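Local coordinates for protein 2',5'-phosphodiesterase 12 (Homo sapiens, PDB 4Z0V) that belongs to the endonuclease/exonuclease/phosphatase family, has a DNase I-like fold and holds a magnesium ion, at residues P292-I300 and D351-C361; G389-D397 and H430-K438. All coordinates share one frame; numbering follows the deposited sequence.

Contact 1. Residues P292-I300 and D351-C361; sequences PKGGYIRLI and DWASNGEEERC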
ATOM      1  N   PRO A 292       5.545 -20.549   6.061  1.00 20.19           N
ATOM      2  CA  PRO A 292       4.379 -21.221   6.670  1.00 20.39           C
ATOM      3  C   PRO A 292       4.641 -21.772   8.068  1.00 23.43           C
ATOM      4  O   PRO A 292       3.719 -21.775   8.890  1.00 23.90           O
ATOM      5  CB  PRO A 292       4.072 -22.375   5.695  1.00 22.06           C
ATOM      6  CG  PRO A 292       4.665 -21.970   4.423  1.00 26.45           C
ATOM      7  CD  PRO A 292       5.868 -21.129   4.739  1.00 22.37           C
ATOM      8  N   LYS A 293       5.889 -22.175   8.369  1.00 19.06           N
ATOM      9  CA  LYS A 293       6.230 -22.717   9.686  1.00 19.97           C
ATOM     10  C   LYS A 293       6.715 -21.621  10.678  1.00 22.24           C
ATOM     11  O   LYS A 293       7.121 -21.940  11.805  1.00 20.81           O
ATOM     12  CB  LYS A 293       7.320 -23.819   9.558  1.00 23.23           C
ATOM     13  CG  LYS A 293       6.998 -24.952   8.568  1.00 40.51           C
ATOM     14  CD  LYS A 293       5.957 -25.930   9.104  1.00 54.27           C
ATOM     15  CE  LYS A 293       5.513 -26.908   8.044  1.00 69.58           C
ATOM     16  NZ  LYS A 293       4.052 -27.179   8.129  1.00 80.75           N
ATOM     17  N   GLY A 294       6.620 -20.358  10.269  1.00 19.65           N
ATOM     18  CA  GLY A 294       7.086 -19.233  11.078  1.00 18.63           C
ATOM     19  C   GLY A 294       6.105 -18.622  12.052  1.00 21.28           C
ATOM     20  O   GLY A 294       6.251 -17.449  12.388  1.00 19.09           O
ATOM     21  N   GLY A 295       5.123 -19.406  12.523  1.00 17.25           N
ATOM     22  CA  GLY A 295       4.115 -18.921  13.471  1.00 16.59           C
ATOM     23  C   GLY A 295       4.712 -18.280  14.715  1.00 21.00           C
ATOM     24  O   GLY A 295       4.262 -17.201  15.134  1.00 18.30           O
ATOM     25  N   TYR A 296       5.757 -18.919  15.318  1.00 17.86           N
ATOM     26  CA  TYR A 296       6.339 -18.353  16.545  1.00 17.74           C
ATOM     27  C   TYR A 296       7.068 -17.041  16.233  1.00 17.55           C
ATOM     28  O   TYR A 296       7.136 -16.163  17.085  1.00 15.75           O
ATOM     29  CB  TYR A 296       7.284 -19.343  17.278  1.00 19.32           C
ATOM     30  CG  TYR A 296       8.654 -19.524  16.654  1.00 20.66           C
ATOM     31  CD1 TYR A 296       9.711 -18.679  16.986  1.00 22.45           C
ATOM     32  CD2 TYR A 296       8.913 -20.578  15.785  1.00 21.62           C
ATOM     33  CE1 TYR A 296      10.979 -18.853  16.431  1.00 22.27           C
ATOM     34  CE2 TYR A 296      10.174 -20.753  15.213  1.00 22.49           C
ATOM     35  CZ  TYR A 296      11.206 -19.892  15.546  1.00 28.23           C
ATOM     36  OH  TYR A 296      12.455 -20.078  15.002  1.00 27.91           O
ATOM     37  N   ILE A 297       7.656 -16.947  15.035  1.00 14.06           N
ATOM     38  CA  ILE A 297       8.399 -15.742  14.618  1.00 13.46           C
ATOM     39  C   ILE A 297       7.416 -14.575  14.508  1.00 15.94           C
ATOM     40  O   ILE A 297       7.707 -13.494  15.005  1.00 14.96           O
ATOM     41  CB  ILE A 297       9.173 -15.976  13.310  1.00 16.52           C
ATOM     42  CG1 ILE A 297      10.338 -16.977  13.557  1.00 17.07           C
ATOM     43  CG2 ILE A 297       9.714 -14.626  12.740  1.00 17.33           C
ATOM     44  CD1 ILE A 297      10.975 -17.537  12.346  1.00 24.11           C
ATOM     45  N   ARG A 298       6.246 -14.812  13.883  1.00 13.19           N
ATOM     46  CA  ARG A 298       5.226 -13.782  13.699  1.00 12.12           C
ATOM     47  C   ARG A 298       4.660 -13.335  15.053  1.00 15.96           C
ATOM     48  O   ARG A 298       4.399 -12.145  15.240  1.00 14.26           O
ATOM     49  CB  ARG A 298       4.137 -14.289  12.745  1.00 13.16           C
ATOM     50  CG  ARG A 298       4.687 -14.365  11.311  1.00 10.94           C
ATOM     51  CD  ARG A 298       3.584 -14.725  10.332  1.00 15.76           C
ATOM     52  NE  ARG A 298       3.260 -16.157  10.371  1.00 15.39           N
ATOM     53  CZ  ARG A 298       3.891 -17.081   9.656  1.00 22.19           C
ATOM     54  NH1 ARG A 298       3.502 -18.353   9.710  1.00 17.51           N
ATOM     55  NH2 ARG A 298       4.913 -16.746   8.881  1.00 15.06           N
ATOM     56  N   LEU A 299       4.524 -14.263  16.010  1.00 12.64           N
ATOM     57  CA  LEU A 299       4.078 -13.907  17.356  1.00 13.58           C
ATOM     58  C   LEU A 299       5.074 -12.951  18.014  1.00 16.49           C
ATOM     59  O   LEU A 299       4.668 -11.942  18.616  1.00 16.59           O
ATOM     60  CB  LEU A 299       3.918 -15.175  18.211  1.00 13.94           C
ATOM     61  CG  LEU A 299       2.513 -15.765  18.171  1.00 16.59           C
ATOM     62  CD1 LEU A 299       2.523 -17.261  18.571  1.00 16.29           C
ATOM     63  CD2 LEU A 299       1.571 -14.962  19.112  1.00 18.40           C
ATOM     64  N   ILE A 300       6.370 -13.265  17.905  1.00 12.34           N
ATOM     65  CA  ILE A 300       7.388 -12.427  18.552  1.00 12.99           C
ATOM     66  C   ILE A 300       7.457 -11.086  17.822  1.00 15.67           C
ATOM     67  O   ILE A 300       7.513 -10.044  18.482  1.00 13.91           O
ATOM     68  CB  ILE A 300       8.755 -13.136  18.684  1.00 15.33           C
ATOM     69  CG1 ILE A 300       8.644 -14.288  19.739  1.00 16.75           C
ATOM     70  CG2 ILE A 300       9.868 -12.146  19.108  1.00 16.43           C
ATOM     71  CD1 ILE A 300       9.559 -15.355  19.501  1.00 26.71           C
ATOM     72  N   ASP A 351       1.534 -22.767  18.256  1.00 19.89           N
ATOM     73  CA  ASP A 351       2.407 -21.983  17.374  1.00 19.53           C
ATOM     74  C   ASP A 351       3.786 -21.723  18.009  1.00 20.74           C
ATOM     75  O   ASP A 351       4.712 -21.391  17.279  1.00 21.31           O
ATOM     76  CB  ASP A 351       1.740 -20.664  16.934  1.00 21.26           C
ATOM     77  CG  ASP A 351       0.685 -20.863  15.861  1.00 28.18           C
ATOM     78  OD1 ASP A 351       0.460 -22.031  15.448  1.00 28.33           O
ATOM     79  OD2 ASP A 351       0.135 -19.862  15.382  1.00 26.95           O
ATOM     80  N   TRP A 352       3.942 -21.927  19.333  1.00 19.14           N
ATOM     81  CA  TRP A 352       5.247 -21.770  19.979  1.00 20.29           C
ATOM     82  C   TRP A 352       6.239 -22.849  19.540  1.00 24.79           C
ATOM     83  O   TRP A 352       7.438 -22.710  19.788  1.00 25.39           O
ATOM     84  CB  TRP A 352       5.119 -21.732  21.499  1.00 19.35           C
ATOM     85  CG  TRP A 352       4.386 -20.511  21.974  1.00 19.70           C
ATOM     86  CD1 TRP A 352       3.228 -20.484  22.690  1.00 22.18           C
ATOM     87  CD2 TRP A 352       4.758 -19.135  21.756  1.00 19.24           C
ATOM     88  NE1 TRP A 352       2.866 -19.183  22.958  1.00 20.25           N
ATOM     89  CE2 TRP A 352       3.775 -18.335  22.379  1.00 21.80           C
ATOM     90  CE3 TRP A 352       5.801 -18.502  21.051  1.00 19.48           C
ATOM     91  CZ2 TRP A 352       3.818 -16.934  22.348  1.00 20.70           C
ATOM     92  CZ3 TRP A 352       5.833 -17.110  21.004  1.00 20.26           C
ATOM     93  CH2 TRP A 352       4.847 -16.345  21.637  1.00 20.59           C
ATOM     94  N   ALA A 353       5.750 -23.898  18.858  1.00 21.48           N
ATOM     95  CA  ALA A 353       6.612 -24.952  18.310  1.00 22.27           C
ATOM     96  C   ALA A 353       6.267 -25.149  16.827  1.00 27.73           C
ATOM     97  O   ALA A 353       6.335 -26.267  16.312  1.00 26.77           O
ATOM     98  CB  ALA A 353       6.442 -26.247  19.111  1.00 23.20           C
ATOM     99  N   SER A 354       5.939 -24.025  16.117  1.00 24.57           N
ATOM    100  CA  SER A 354       5.530 -24.025  14.705  1.00 23.27           C
ATOM    101  C   SER A 354       6.597 -24.586  13.749  1.00 26.01           C
ATOM    102  O   SER A 354       6.235 -25.070  12.676  1.00 27.07           O
ATOM    103  CB  SER A 354       5.133 -22.622  14.252  1.00 24.75           C
ATOM    104  OG  SER A 354       6.228 -21.728  14.360  1.00 24.01           O
ATOM    105  N   ASN A 355       7.881 -24.498  14.103  1.00 22.53           N
ATOM    106  CA  ASN A 355       8.959 -25.022  13.251  1.00 22.19           C
ATOM    107  C   ASN A 355       9.749 -26.192  13.910  1.00 27.31           C
ATOM    108  O   ASN A 355      10.910 -26.421  13.577  1.00 26.30           O
ATOM    109  CB  ASN A 355       9.929 -23.915  12.835  1.00 21.39           C
ATOM    110  CG  ASN A 355      10.713 -24.268  11.580  1.00 33.04           C
ATOM    111  OD1 ASN A 355      10.266 -25.053  10.738  1.00 27.97           O
ATOM    112  ND2 ASN A 355      11.918 -23.739  11.453  1.00 26.31           N
ATOM    113  N   GLY A 356       9.114 -26.922  14.813  1.00 27.69           N
ATOM    114  CA  GLY A 356       9.757 -28.053  15.478  1.00 28.67           C
ATOM    115  C   GLY A 356      10.286 -27.745  16.866  1.00 32.83           C
ATOM    116  O   GLY A 356      10.224 -26.597  17.330  1.00 31.33           O
ATOM    117  N   GLU A 357      10.823 -28.786  17.536  1.00 27.29           N
ATOM    118  CA  GLU A 357      11.332 -28.704  18.905  1.00 26.38           C
ATOM    119  C   GLU A 357      12.577 -27.860  19.060  1.00 27.71           C
ATOM    120  O   GLU A 357      12.720 -27.215  20.090  1.00 28.07           O
ATOM    121  CB  GLU A 357      11.651 -30.113  19.461  1.00 28.18           C
ATOM    122  CG  GLU A 357      10.429 -30.948  19.763  1.00 37.82           C
ATOM    123  CD  GLU A 357       9.492 -30.354  20.796  1.00 53.33           C
ATOM    124  OE1 GLU A 357       9.819 -30.396  22.004  1.00 43.03           O
ATOM    125  OE2 GLU A 357       8.434 -29.826  20.389  1.00 47.44           O
ATOM    126  N   GLU A 358      13.503 -27.897  18.099  1.00 23.95           N
ATOM    127  CA  GLU A 358      14.755 -27.159  18.233  1.00 25.11           C
ATOM    128  C   GLU A 358      14.501 -25.652  18.459  1.00 29.61           C
ATOM    129  O   GLU A 358      15.153 -25.050  19.317  1.00 29.39           O
ATOM    130  CB  GLU A 358      15.656 -27.374  17.007  1.00 27.05           C
ATOM    131  N   GLU A 359      13.485 -25.098  17.766  1.00 25.89           N
ATOM    132  CA  GLU A 359      13.112 -23.673  17.769  1.00 25.96           C
ATOM    133  C   GLU A 359      11.838 -23.383  18.594  1.00 31.92           C
ATOM    134  O   GLU A 359      11.238 -22.313  18.454  1.00 31.16           O
ATOM    135  CB  GLU A 359      12.938 -23.187  16.318  1.00 26.90           C
ATOM    136  CG  GLU A 359      14.245 -23.130  15.541  1.00 28.59           C
ATOM    137  CD  GLU A 359      14.148 -22.912  14.041  1.00 46.34           C
ATOM    138  OE1 GLU A 359      13.167 -22.287  13.566  1.00 30.79           O
ATOM    139  OE2 GLU A 359      15.095 -23.337  13.339  1.00 41.88           O
ATOM    140  N   ARG A 360      11.463 -24.320  19.481  1.00 29.34           N
ATOM    141  CA  ARG A 360      10.341 -24.212  20.418  1.00 29.59           C
ATOM    142  C   ARG A 360      10.613 -23.030  21.365  1.00 32.15           C
ATOM    143  O   ARG A 360      11.753 -22.897  21.824  1.00 33.15           O
ATOM    144  CB  ARG A 360      10.235 -25.539  21.181  1.00 31.77           C
ATOM    145  CG  ARG A 360       9.079 -25.702  22.138  1.00 45.84           C
ATOM    146  CD  ARG A 360       8.906 -27.181  22.454  1.00 53.24           C
ATOM    147  NE  ARG A 360       8.057 -27.433  23.621  1.00 65.98           N
ATOM    148  CZ  ARG A 360       6.736 -27.581  23.579  1.00 79.33           C
ATOM    149  NH1 ARG A 360       6.084 -27.469  22.427  1.00 62.49           N
ATOM    150  NH2 ARG A 360       6.053 -27.820  24.691  1.00 68.17           N
ATOM    151  N   CYS A 361       9.605 -22.155  21.624  1.00 25.97           N
ATOM    152  CA  CYS A 361       9.809 -20.978  22.486  1.00 24.33           C
ATOM    153  C   CYS A 361       8.536 -20.575  23.234  1.00 26.98           C
ATOM    154  O   CYS A 361       8.150 -19.395  23.221  1.00 24.36           O
ATOM    155  CB  CYS A 361      10.374 -19.807  21.688  1.00 24.64           C
ATOM    156  SG  CYS A 361       9.347 -19.319  20.281  1.00 28.33           S
TER
HETATM  157  O   HOH W   1       1.406 -17.331  14.873  1.00 16.51           O

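Contact 2. Residues G389-D397 and H430-K438; sequences GCLDYIFID and HIALVCDLK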
ATOM      1  N   GLY A 389      -5.548 -17.851   1.343  1.00 13.70           N
ATOM      2  CA  GLY A 389      -5.694 -17.599   2.756  1.00 13.19           C
ATOM      3  C   GLY A 389      -5.912 -16.137   3.043  1.00 17.01           C
ATOM      4  O   GLY A 389      -5.589 -15.272   2.214  1.00 16.28           O
ATOM      5  N   CYS A 390      -6.497 -15.869   4.201  1.00 13.02           N
ATOM      6  CA  CYS A 390      -6.680 -14.493   4.662  1.00 13.31           C
ATOM      7  C   CYS A 390      -5.418 -14.148   5.410  1.00 16.43           C
ATOM      8  O   CYS A 390      -5.212 -14.693   6.497  1.00 15.71           O
ATOM      9  CB  CYS A 390      -7.914 -14.390   5.549  1.00 14.99           C
ATOM     10  SG  CYS A 390      -8.071 -12.796   6.372  1.00 18.38           S
ATOM     11  N   LEU A 391      -4.551 -13.287   4.828  1.00 11.78           N
ATOM     12  CA  LEU A 391      -3.244 -12.958   5.410  1.00 10.25           C
ATOM     13  C   LEU A 391      -3.114 -11.499   5.806  1.00 12.68           C
ATOM     14  O   LEU A 391      -2.185 -11.152   6.546  1.00 13.57           O
ATOM     15  CB  LEU A 391      -2.142 -13.256   4.362  1.00 10.38           C
ATOM     16  CG  LEU A 391      -2.041 -14.725   3.861  1.00 15.21           C
ATOM     17  CD1 LEU A 391      -0.940 -14.866   2.848  1.00 16.65           C
ATOM     18  CD2 LEU A 391      -1.877 -15.721   5.009  1.00 18.22           C
ATOM     19  N   ASP A 392      -3.987 -10.652   5.258  1.00  9.71           N
ATOM     20  CA  ASP A 392      -3.947  -9.178   5.396  1.00  9.72           C
ATOM     21  C   ASP A 392      -5.026  -8.664   6.293  1.00 13.15           C
ATOM     22  O   ASP A 392      -6.155  -9.170   6.261  1.00 12.03           O
ATOM     23  CB  ASP A 392      -4.114  -8.521   4.011  1.00 10.68           C
ATOM     24  CG  ASP A 392      -3.076  -9.006   3.018  1.00 17.02           C
ATOM     25  OD1 ASP A 392      -1.950  -8.467   3.031  1.00 18.00           O
ATOM     26  OD2 ASP A 392      -3.353 -10.001   2.298  1.00 19.43           O
ATOM     27  N   TYR A 393      -4.702  -7.631   7.091  1.00  9.31           N
ATOM     28  CA  TYR A 393      -5.700  -7.053   7.994  1.00  9.86           C
ATOM     29  C   TYR A 393      -5.547  -5.558   8.138  1.00 12.80           C
ATOM     30  O   TYR A 393      -4.445  -5.029   7.983  1.00 12.30           O
ATOM     31  CB  TYR A 393      -5.598  -7.676   9.395  1.00 10.77           C
ATOM     32  CG  TYR A 393      -5.690  -9.189   9.417  1.00 11.21           C
ATOM     33  CD1 TYR A 393      -6.924  -9.831   9.471  1.00 13.41           C
ATOM     34  CD2 TYR A 393      -4.543  -9.975   9.376  1.00 12.53           C
ATOM     35  CE1 TYR A 393      -7.016 -11.226   9.439  1.00 14.12           C
ATOM     36  CE2 TYR A 393      -4.620 -11.368   9.327  1.00 12.23           C
ATOM     37  CZ  TYR A 393      -5.859 -11.988   9.382  1.00 16.85           C
ATOM     38  OH  TYR A 393      -5.931 -13.360   9.318  1.00 17.17           O
ATOM     39  N   ILE A 394      -6.654  -4.878   8.460  1.00 10.50           N
ATOM     40  CA  ILE A 394      -6.637  -3.477   8.879  1.00  9.63           C
ATOM     41  C   ILE A 394      -7.090  -3.548  10.332  1.00 12.52           C
ATOM     42  O   ILE A 394      -8.277  -3.744  10.559  1.00 12.86           O
ATOM     43  CB  ILE A 394      -7.500  -2.531   8.025  1.00 12.28           C
ATOM     44  CG1 ILE A 394      -6.955  -2.448   6.566  1.00 13.21           C
ATOM     45  CG2 ILE A 394      -7.559  -1.119   8.675  1.00 13.42           C
ATOM     46  CD1 ILE A 394      -7.993  -1.837   5.550  1.00 13.65           C
ATOM     47  N   PHE A 395      -6.173  -3.495  11.281  1.00  9.98           N
ATOM     48  CA  PHE A 395      -6.552  -3.579  12.698  1.00  9.65           C
ATOM     49  C   PHE A 395      -6.832  -2.187  13.214  1.00 14.76           C
ATOM     50  O   PHE A 395      -6.002  -1.276  13.036  1.00 13.51           O
ATOM     51  CB  PHE A 395      -5.472  -4.255  13.532  1.00 10.55           C
ATOM     52  CG  PHE A 395      -5.310  -5.736  13.268  1.00 11.80           C
ATOM     53  CD1 PHE A 395      -6.338  -6.633  13.562  1.00 13.17           C
ATOM     54  CD2 PHE A 395      -4.107  -6.243  12.789  1.00 11.43           C
ATOM     55  CE1 PHE A 395      -6.186  -8.001  13.310  1.00 14.06           C
ATOM     56  CE2 PHE A 395      -3.944  -7.621  12.580  1.00 15.46           C
ATOM     57  CZ  PHE A 395      -4.978  -8.490  12.859  1.00 13.48           C
ATOM     58  N   ILE A 396      -8.010  -2.007  13.853  1.00 10.61           N
ATOM     59  CA  ILE A 396      -8.381  -0.664  14.321  1.00 10.02           C
ATOM     60  C   ILE A 396      -8.557  -0.618  15.817  1.00 15.15           C
ATOM     61  O   ILE A 396      -9.034  -1.565  16.417  1.00 14.41           O
ATOM     62  CB  ILE A 396      -9.635  -0.111  13.619  1.00 12.34           C
ATOM     63  CG1 ILE A 396     -10.898  -0.961  13.936  1.00 14.35           C
ATOM     64  CG2 ILE A 396      -9.405   0.025  12.093  1.00 12.12           C
ATOM     65  CD1 ILE A 396     -12.210  -0.315  13.606  1.00 18.13           C
ATOM     66  N   ASP A 397      -8.162   0.498  16.401  1.00 12.39           N
ATOM     67  CA  ASP A 397      -8.305   0.771  17.830  1.00 11.58           C
ATOM     68  C   ASP A 397      -9.775   1.021  18.148  1.00 14.27           C
ATOM     69  O   ASP A 397     -10.309   2.085  17.818  1.00 14.18           O
ATOM     70  CB  ASP A 397      -7.473   2.020  18.159  1.00 12.87           C
ATOM     71  CG  ASP A 397      -7.391   2.390  19.615  1.00 20.57           C
ATOM     72  OD1 ASP A 397      -8.131   1.778  20.433  1.00 18.91           O
ATOM     73  OD2 ASP A 397      -6.579   3.277  19.948  1.00 21.43           O
ATOM     74  N   HIS A 430      -2.289 -10.605  -4.044  1.00 10.63           N
ATOM     75  CA  HIS A 430      -3.136 -10.237  -2.905  1.00 10.65           C
ATOM     76  C   HIS A 430      -4.285  -9.360  -3.373  1.00 13.92           C
ATOM     77  O   HIS A 430      -4.243  -8.813  -4.470  1.00 13.24           O
ATOM     78  CB  HIS A 430      -2.330  -9.494  -1.830  1.00 10.62           C
ATOM     79  CG  HIS A 430      -1.364 -10.347  -1.075  1.00 13.07           C
ATOM     80  ND1 HIS A 430      -1.560 -10.642   0.271  1.00 15.26           N
ATOM     81  CD2 HIS A 430      -0.193 -10.884  -1.474  1.00 15.35           C
ATOM     82  CE1 HIS A 430      -0.518 -11.378   0.638  1.00 14.90           C
ATOM     83  NE2 HIS A 430       0.333 -11.554  -0.379  1.00 15.38           N
ATOM     84  N   ILE A 431      -5.296  -9.195  -2.520  1.00 10.04           N
ATOM     85  CA  ILE A 431      -6.459  -8.355  -2.776  1.00  9.85           C
ATOM     86  C   ILE A 431      -6.425  -7.203  -1.789  1.00 13.17           C
ATOM     87  O   ILE A 431      -6.255  -7.437  -0.588  1.00 12.33           O
ATOM     88  CB  ILE A 431      -7.735  -9.204  -2.641  1.00 12.56           C
ATOM     89  CG1 ILE A 431      -7.719 -10.400  -3.625  1.00 14.49           C
ATOM     90  CG2 ILE A 431      -8.980  -8.334  -2.805  1.00 12.61           C
ATOM     91  CD1 ILE A 431      -8.855 -11.451  -3.364  1.00 19.00           C
ATOM     92  N   ALA A 432      -6.589  -5.969  -2.278  1.00 11.23           N
ATOM     93  CA  ALA A 432      -6.595  -4.793  -1.426  1.00 10.23           C
ATOM     94  C   ALA A 432      -7.725  -4.831  -0.444  1.00 12.68           C
ATOM     95  O   ALA A 432      -8.860  -5.218  -0.800  1.00 12.07           O
ATOM     96  CB  ALA A 432      -6.724  -3.520  -2.275  1.00 11.00           C
ATOM     97  N   LEU A 433      -7.421  -4.470   0.802  1.00  8.68           N
ATOM     98  CA  LEU A 433      -8.474  -4.279   1.820  1.00  8.06           C
ATOM     99  C   LEU A 433      -8.817  -2.828   1.860  1.00  9.85           C
ATOM    100  O   LEU A 433      -7.918  -1.998   1.871  1.00  9.37           O
ATOM    101  CB  LEU A 433      -8.028  -4.727   3.206  1.00  8.55           C
ATOM    102  CG  LEU A 433      -7.725  -6.182   3.400  1.00 12.67           C
ATOM    103  CD1 LEU A 433      -7.310  -6.391   4.826  1.00 12.67           C
ATOM    104  CD2 LEU A 433      -8.934  -7.061   3.049  1.00 11.94           C
ATOM    105  N   VAL A 434     -10.106  -2.491   1.813  1.00  7.84           N
ATOM    106  CA  VAL A 434     -10.540  -1.081   1.833  1.00  7.74           C
ATOM    107  C   VAL A 434     -11.717  -0.971   2.777  1.00 13.10           C
ATOM    108  O   VAL A 434     -12.677  -1.742   2.648  1.00 12.60           O
ATOM    109  CB  VAL A 434     -10.932  -0.566   0.418  1.00 12.10           C
ATOM    110  CG1 VAL A 434     -11.155   0.961   0.419  1.00 12.41           C
ATOM    111  CG2 VAL A 434      -9.911  -0.966  -0.642  1.00 12.65           C
ATOM    112  N   CYS A 435     -11.676  -0.020   3.714  1.00 11.60           N
ATOM    113  CA  CYS A 435     -12.811   0.170   4.630  1.00 12.82           C
ATOM    114  C   CYS A 435     -12.921   1.625   5.013  1.00 14.68           C
ATOM    115  O   CYS A 435     -11.911   2.340   5.047  1.00 14.00           O
ATOM    116  CB  CYS A 435     -12.652  -0.698   5.865  1.00 15.99           C
ATOM    117  SG  CYS A 435     -11.208  -0.268   6.844  1.00 21.89           S
ATOM    118  N   ASP A 436     -14.135   2.068   5.321  1.00 10.55           N
ATOM    119  CA  ASP A 436     -14.341   3.430   5.790  1.00  9.82           C
ATOM    120  C   ASP A 436     -14.469   3.354   7.290  1.00 14.91           C
ATOM    121  O   ASP A 436     -15.277   2.561   7.778  1.00 14.75           O
ATOM    122  CB  ASP A 436     -15.587   4.042   5.156  1.00 11.99           C
ATOM    123  CG  ASP A 436     -15.457   4.271   3.675  1.00 17.91           C
ATOM    124  OD1 ASP A 436     -14.332   4.124   3.151  1.00 17.08           O
ATOM    125  OD2 ASP A 436     -16.463   4.649   3.049  1.00 18.46           O
ATOM    126  N   LEU A 437     -13.602   4.075   8.005  1.00 12.89           N
ATOM    127  CA  LEU A 437     -13.603   4.113   9.469  1.00 13.77           C
ATOM    128  C   LEU A 437     -14.224   5.405   9.941  1.00 17.32           C
ATOM    129  O   LEU A 437     -14.140   6.398   9.238  1.00 15.44           O
ATOM    130  CB  LEU A 437     -12.170   4.012   9.989  1.00 13.78           C
ATOM    131  CG  LEU A 437     -11.368   2.792   9.521  1.00 16.56           C
ATOM    132  CD1 LEU A 437      -9.931   2.875  10.064  1.00 16.87           C
ATOM    133  CD2 LEU A 437     -12.076   1.490   9.934  1.00 16.62           C
ATOM    134  N   LYS A 438     -14.875   5.402  11.094  1.00 16.07           N
ATOM    135  CA  LYS A 438     -15.453   6.634  11.626  1.00 16.26           C
ATOM    136  C   LYS A 438     -14.851   6.917  12.991  1.00 19.37           C
ATOM    137  O   LYS A 438     -14.644   5.986  13.778  1.00 16.72           O
ATOM    138  CB  LYS A 438     -17.002   6.520  11.702  1.00 19.10           C
ATOM    139  CG  LYS A 438     -17.721   7.827  12.037  1.00 26.47           C
ATOM    140  CD  LYS A 438     -19.194   7.734  11.633  1.00 35.75           C
ATOM    141  CE  LYS A 438     -19.947   9.042  11.739  1.00 54.54           C
ATOM    142  NZ  LYS A 438     -20.492   9.261  13.105  1.00 66.10           N
TER

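Contact 1. Residues P292-I300 and D351-C361
G295 and Y296, at the start of helix 295-316, lie against the short 3-10 segment 351-352: the CA atoms of G295 and D351 are 5.2 Å apart, those of Y296 and W352 5.0 Å. Beyond it, two type I turns, A353-G356 and E357-R360, carry the chain around the Y296 ring. G294 is the N-cap residue, and S354 fastens the residues leading into it: S354 OG donates to K293 O at 2.7 Å from above the carbonyl plane and accepts from Y296 N at 3.0 Å, with an N-H...O angle of 160°, tying the lead-in to the first helical turn through one oxygen. G295, lacking a side chain, lets D351 and S354 come up close.

Y296 reaches into the loop with CG placed between its own N and carbonyl carbon (chi1 76°). E359 O lies over the centre of one ring face, 3.7 Å above the plane, while I297 CG1 lies over the rim of the opposite face and N355 CB sits at the edge. C361 SG approaches obliquely, 3.4 Å from Y296 CD1, a sulfur-aromatic contact. The phenol OH gives a 2.7 Å bond to E359 OE1, which N355 ND2 grips from the other face of the carboxylate. A255 and K258 of helix 253-261 also touch the Y296 side chain.

Further along the helix, L299 CD1 sits over the six-membered ring of W352, 3.9 Å from its centroid and 8° off the normal, a CH-pi contact; the indole NE1 is held by P346 O. A water joins G295 O to D351 OD2, which also accepts from G335 N. Helix 295-316 links the parallel neighbours 280-287 and 322-327, so this loop packs on the entrance of a beta-alpha-beta crossover helix in the DNase I-like fold.

Contact 2. Residues G389-D397 and H430-K438
L433 and I394 interleave between two strands that run the same way without belonging to one sheet: the axes of 392-397 and 433-438 pass 7.8 Å apart at 24°, and side chains rather than backbone bonds fill the gap. Packing is closest along this apolar row. L433 CD1 presses on the backbone of the facing strand, 3.3 Å from D392 O. I394 CD1 fits between L433 CB, at 3.7 Å, and C435 SG, at 3.8 Å, its chain sliding past that of L433 in the opposite direction. Farther on, I396 sets CG1 between its own N and carbonyl carbon (chi1 64°), leaving CG2 to meet L437 CD1 at 3.5 Å. S130 and T128 of strand 125-132 border the row at I394 and L437, and V403 at I396.

The other end is looser and more polar, though still buried. L391 CD1 approaches the imidazole of H430 obliquely, no nearer than 4.2 Å from CE1, and a glycerol lies close to L391. Here a single directed bond takes over from packing. H430 ND1 donates to D392 OD2 at 2.8 Å with an N-H...O angle of 162°; the carboxylate uses its syn lone pair, and OD2 lies in the imidazole plane while the two flat groups are steeply crossed. T381 OG1 is a second hydrogen-bond partner of D392 OD2 and steadies the carboxylate in turn.

The H430 side chain comes within about 4 Å of the bound magnesium ion. With ND1 committed as a donor to D392, the ring's rotation is fixed and NE2 is turned away from the aspartate. The pair resembles the active-site histidine-aspartate pair of relatives such as APE1, consistent with D392 being a second-shell residue that orients H430.

Overall arrangement
The two contacts follow one another along the chain and do not touch: their centres are 25 Å apart and their nearest atoms about 7 Å. Contact 2 lies about 11 Å from the centre of the chain, between the facing sheets and beside magnesium; contact 1, about 28 Å from that centre, is a peripheral helix-loop packing. The fold connects them through the seven-stranded sheet, since helix 295-316 of contact 1 leads into strand 322-327, which pairs antiparallel with strand 387-397 of contact 2. S330, in the loop after strand 322-327, touches one segment of each: its backbone O accepts from Y393 OH, and the R298 side chain packs on it.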